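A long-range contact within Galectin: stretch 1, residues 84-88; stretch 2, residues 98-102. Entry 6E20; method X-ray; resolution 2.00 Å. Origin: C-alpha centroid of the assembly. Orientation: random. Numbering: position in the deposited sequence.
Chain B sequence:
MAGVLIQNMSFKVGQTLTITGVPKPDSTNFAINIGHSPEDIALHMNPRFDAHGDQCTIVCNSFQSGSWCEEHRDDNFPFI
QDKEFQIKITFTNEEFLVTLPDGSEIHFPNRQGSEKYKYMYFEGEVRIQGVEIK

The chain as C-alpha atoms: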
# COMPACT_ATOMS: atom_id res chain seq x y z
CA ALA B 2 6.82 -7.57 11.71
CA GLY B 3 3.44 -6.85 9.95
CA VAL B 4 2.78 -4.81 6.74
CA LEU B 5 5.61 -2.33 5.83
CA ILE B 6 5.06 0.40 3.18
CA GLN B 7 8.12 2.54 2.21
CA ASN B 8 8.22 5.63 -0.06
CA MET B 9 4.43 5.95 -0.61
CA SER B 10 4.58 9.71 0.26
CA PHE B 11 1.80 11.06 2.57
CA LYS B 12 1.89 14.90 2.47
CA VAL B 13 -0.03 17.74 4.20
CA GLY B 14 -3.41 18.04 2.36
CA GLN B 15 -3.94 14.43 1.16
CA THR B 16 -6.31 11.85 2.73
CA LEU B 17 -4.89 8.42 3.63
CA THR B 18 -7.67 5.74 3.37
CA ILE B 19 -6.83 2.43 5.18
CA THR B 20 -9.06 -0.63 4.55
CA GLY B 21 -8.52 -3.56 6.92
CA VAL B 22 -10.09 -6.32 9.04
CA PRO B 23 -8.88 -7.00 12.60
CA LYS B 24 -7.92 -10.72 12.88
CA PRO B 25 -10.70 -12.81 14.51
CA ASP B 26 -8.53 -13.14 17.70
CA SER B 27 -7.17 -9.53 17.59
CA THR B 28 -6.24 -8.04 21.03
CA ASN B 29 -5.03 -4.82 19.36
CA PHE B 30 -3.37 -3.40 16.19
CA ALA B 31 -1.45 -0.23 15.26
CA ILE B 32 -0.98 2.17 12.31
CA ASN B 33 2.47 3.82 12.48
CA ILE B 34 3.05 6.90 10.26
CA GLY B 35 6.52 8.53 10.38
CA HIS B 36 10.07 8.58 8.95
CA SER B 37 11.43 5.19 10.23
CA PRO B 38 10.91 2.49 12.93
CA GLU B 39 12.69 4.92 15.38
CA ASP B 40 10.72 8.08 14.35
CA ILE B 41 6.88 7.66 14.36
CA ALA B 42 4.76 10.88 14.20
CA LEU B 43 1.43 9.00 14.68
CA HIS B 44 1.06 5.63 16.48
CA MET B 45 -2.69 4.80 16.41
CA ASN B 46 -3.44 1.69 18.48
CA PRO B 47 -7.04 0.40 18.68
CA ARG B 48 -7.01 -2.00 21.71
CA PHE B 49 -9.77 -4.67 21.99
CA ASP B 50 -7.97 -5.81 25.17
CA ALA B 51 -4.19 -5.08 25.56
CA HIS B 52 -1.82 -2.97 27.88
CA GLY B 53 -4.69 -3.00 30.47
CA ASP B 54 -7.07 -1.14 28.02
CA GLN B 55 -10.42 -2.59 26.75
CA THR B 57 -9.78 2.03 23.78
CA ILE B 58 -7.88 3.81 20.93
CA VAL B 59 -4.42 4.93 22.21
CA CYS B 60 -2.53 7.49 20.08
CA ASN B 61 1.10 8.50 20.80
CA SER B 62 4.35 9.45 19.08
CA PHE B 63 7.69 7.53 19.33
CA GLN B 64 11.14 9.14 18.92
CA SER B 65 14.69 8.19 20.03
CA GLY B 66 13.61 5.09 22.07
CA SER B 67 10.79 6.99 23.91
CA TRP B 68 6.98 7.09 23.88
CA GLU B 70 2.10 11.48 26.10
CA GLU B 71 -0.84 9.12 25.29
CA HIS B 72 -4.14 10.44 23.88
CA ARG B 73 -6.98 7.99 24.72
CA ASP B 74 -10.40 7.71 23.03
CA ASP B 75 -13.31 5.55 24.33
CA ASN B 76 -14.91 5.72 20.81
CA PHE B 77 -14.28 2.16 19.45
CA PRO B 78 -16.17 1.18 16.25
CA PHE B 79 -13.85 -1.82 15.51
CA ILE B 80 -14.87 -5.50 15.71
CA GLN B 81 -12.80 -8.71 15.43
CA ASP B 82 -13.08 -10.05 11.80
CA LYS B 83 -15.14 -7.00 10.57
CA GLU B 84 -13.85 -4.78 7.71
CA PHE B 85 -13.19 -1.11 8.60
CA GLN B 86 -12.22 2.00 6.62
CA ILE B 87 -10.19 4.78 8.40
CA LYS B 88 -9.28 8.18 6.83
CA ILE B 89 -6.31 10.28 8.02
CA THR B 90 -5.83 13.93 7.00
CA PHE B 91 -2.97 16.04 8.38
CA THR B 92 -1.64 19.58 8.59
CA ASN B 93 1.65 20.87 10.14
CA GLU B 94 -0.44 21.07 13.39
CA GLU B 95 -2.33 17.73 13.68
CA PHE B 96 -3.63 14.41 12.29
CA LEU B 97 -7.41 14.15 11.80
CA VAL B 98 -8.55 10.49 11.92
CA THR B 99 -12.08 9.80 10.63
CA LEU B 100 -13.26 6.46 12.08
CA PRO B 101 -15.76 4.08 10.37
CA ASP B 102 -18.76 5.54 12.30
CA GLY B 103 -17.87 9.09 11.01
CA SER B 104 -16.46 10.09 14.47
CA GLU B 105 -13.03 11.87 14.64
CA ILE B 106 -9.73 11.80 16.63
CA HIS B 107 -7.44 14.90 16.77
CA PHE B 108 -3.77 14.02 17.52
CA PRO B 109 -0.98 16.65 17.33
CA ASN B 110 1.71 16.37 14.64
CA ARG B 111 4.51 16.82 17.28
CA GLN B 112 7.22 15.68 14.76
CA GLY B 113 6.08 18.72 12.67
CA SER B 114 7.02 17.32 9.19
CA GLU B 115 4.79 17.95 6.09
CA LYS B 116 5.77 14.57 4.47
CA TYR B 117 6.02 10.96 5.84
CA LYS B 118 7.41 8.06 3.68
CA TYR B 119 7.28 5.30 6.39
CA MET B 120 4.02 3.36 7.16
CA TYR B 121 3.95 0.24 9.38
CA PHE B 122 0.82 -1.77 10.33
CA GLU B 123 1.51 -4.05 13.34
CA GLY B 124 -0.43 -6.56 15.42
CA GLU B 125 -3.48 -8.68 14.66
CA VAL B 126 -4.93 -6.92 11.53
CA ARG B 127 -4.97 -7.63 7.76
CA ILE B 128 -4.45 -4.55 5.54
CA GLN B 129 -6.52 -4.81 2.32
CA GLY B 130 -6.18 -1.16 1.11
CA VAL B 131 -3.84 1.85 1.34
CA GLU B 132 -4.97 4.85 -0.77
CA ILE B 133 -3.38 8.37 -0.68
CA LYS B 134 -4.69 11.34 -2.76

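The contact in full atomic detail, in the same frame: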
# COMPACT_ATOMS: atom_id res chain seq x y z
N GLU B 84 -14.56 -5.79 8.54
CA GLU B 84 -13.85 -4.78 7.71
C GLU B 84 -14.12 -3.39 8.28
O GLU B 84 -15.24 -3.13 8.71
CB GLU B 84 -14.28 -4.79 6.24
CG GLU B 84 -13.55 -3.71 5.44
CD GLU B 84 -13.78 -3.71 3.94
OE1 GLU B 84 -14.34 -2.73 3.45
OE2 GLU B 84 -13.39 -4.68 3.29
N PHE B 85 -13.09 -2.55 8.28
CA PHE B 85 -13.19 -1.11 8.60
C PHE B 85 -12.48 -0.31 7.50
O PHE B 85 -11.60 -0.86 6.77
CB PHE B 85 -12.55 -0.79 9.95
CG PHE B 85 -11.07 -1.05 9.98
CD1 PHE B 85 -10.17 -0.17 9.40
CD2 PHE B 85 -10.58 -2.23 10.53
CE1 PHE B 85 -8.81 -0.45 9.40
CE2 PHE B 85 -9.22 -2.49 10.53
CZ PHE B 85 -8.34 -1.61 9.96
N GLN B 86 -12.88 0.95 7.42
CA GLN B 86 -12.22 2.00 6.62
C GLN B 86 -11.98 3.20 7.55
O GLN B 86 -12.92 3.60 8.25
CB GLN B 86 -13.02 2.31 5.36
CG GLN B 86 -12.13 2.81 4.25
CD GLN B 86 -12.85 2.99 2.93
OE1 GLN B 86 -13.51 4.00 2.71
NE2 GLN B 86 -12.66 2.04 2.03
N ILE B 87 -10.71 3.61 7.63
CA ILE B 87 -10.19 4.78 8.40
C ILE B 87 -9.60 5.78 7.41
O ILE B 87 -8.92 5.36 6.44
CB ILE B 87 -9.13 4.31 9.41
CG1 ILE B 87 -9.73 3.37 10.46
CG2 ILE B 87 -8.41 5.47 10.05
CD1 ILE B 87 -8.67 2.58 11.22
N LYS B 88 -9.87 7.07 7.63
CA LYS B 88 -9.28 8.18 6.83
C LYS B 88 -8.41 8.97 7.78
O LYS B 88 -8.79 9.09 8.96
CB LYS B 88 -10.36 9.06 6.20
CG LYS B 88 -11.29 8.31 5.27
CD LYS B 88 -11.95 9.19 4.25
CE LYS B 88 -12.50 8.39 3.10
NZ LYS B 88 -13.28 9.26 2.20
N VAL B 98 -8.10 11.87 12.22
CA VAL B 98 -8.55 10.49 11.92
C VAL B 98 -10.07 10.50 11.88
O VAL B 98 -10.68 10.84 12.90
CB VAL B 98 -8.04 9.49 12.97
CG1 VAL B 98 -8.44 8.07 12.61
CG2 VAL B 98 -6.55 9.64 13.16
N THR B 99 -10.63 10.09 10.76
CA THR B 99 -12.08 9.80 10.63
C THR B 99 -12.23 8.28 10.76
O THR B 99 -11.63 7.52 9.96
CB THR B 99 -12.67 10.43 9.36
OG1 THR B 99 -12.24 11.80 9.33
CG2 THR B 99 -14.17 10.31 9.31
N LEU B 100 -12.98 7.87 11.76
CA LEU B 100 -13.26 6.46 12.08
C LEU B 100 -14.44 5.99 11.25
O LEU B 100 -15.16 6.82 10.70
CB LEU B 100 -13.56 6.40 13.58
CG LEU B 100 -12.35 6.70 14.45
CD1 LEU B 100 -12.72 6.56 15.91
CD2 LEU B 100 -11.20 5.77 14.08
N PRO B 101 -14.67 4.65 11.16
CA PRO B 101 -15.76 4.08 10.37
C PRO B 101 -17.10 4.76 10.64
O PRO B 101 -17.77 5.09 9.70
CB PRO B 101 -15.85 2.61 10.81
CG PRO B 101 -14.49 2.29 11.40
CD PRO B 101 -13.88 3.61 11.85
N ASP B 102 -17.44 4.99 11.91
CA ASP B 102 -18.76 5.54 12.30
C ASP B 102 -18.78 7.07 12.13
O ASP B 102 -19.62 7.70 12.75
CB ASP B 102 -19.10 5.12 13.74
CG ASP B 102 -18.18 5.73 14.77
OD1 ASP B 102 -17.27 6.48 14.36
OD2 ASP B 102 -18.34 5.42 15.98

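The two stretches run in roughly opposite directions, their end-to-end vectors 148° apart, and together they bury 282 Å² of surface. The CA spacing across them narrows from 5.6 Å between Gln86 CA and Pro101 CA, through 5.1 Å between Ile87 CA and Leu100 CA, to 5.0 Å between Lys88 CA and Thr99 CA. The pairing is therefore tightest at the Lys88 end, where the hydrogen bonds lie.

Glu84 precedes the strand and makes no contact with the other stretch. Contact begins with Phe85, whose CB lies 3.9 Å from Pro101 CG. Its ring leads away (chi1 64°, p), so it is the base of the side chain that meets the proline. Phe85 is buried, as suits a large apolar ring, whereas Pro101 is exposed overall yet has 48 Å² covered here.

Gln86 contributes through its backbone. Its O approaches Pro101 N at 3.6 Å, but a proline nitrogen within the chain carries no hydrogen, so the strand ladder cannot continue through this atom. What remains is a CA-H...O contact, Pro101 CA to Gln86 O at 3.6 Å, with an angle of 122° at the hydrogen. The extended side chain (chi1 and chi2 both t) leads away, and its NE2 is hydrogen-bonded elsewhere in the structure, a fitting arrangement for a polar residue in an exposed position.

Ile87 is buried and supplies the closest apolar side-chain contact, CG2 to Val98 CG1 at 3.6 Å. Its CG1 also lies 4.4 Å from Pro101 CD, so the branching at CB lets one residue reach two partners. The backbone adds a CA-H...O contact, Ile87 CA to Thr99 O at 3.5 Å and 139°. Leu100, opposite in register, starts away from stretch 1 and loses only 14 Å² to it.

Lys88 and Thr99 form an antiparallel hydrogen-bonded pair. Lys88 N donates to Thr99 O at 3.0 Å with a nearly linear angle of 171°, and Thr99 N donates to Lys88 O at 2.8 Å and 152°. Lys88 O also receives a CA-H...O contact from Val98 CA at 3.3 Å and 141°. The two side chains share a face of the sheet, Lys88 CB lying 4.1 Å from Thr99 CB. From there the lysine, m at chi1 and t at chi2 to chi4, leads its amino end away, so its aliphatic base can pack beside the partly exposed threonine while its charge stays clear of the contact.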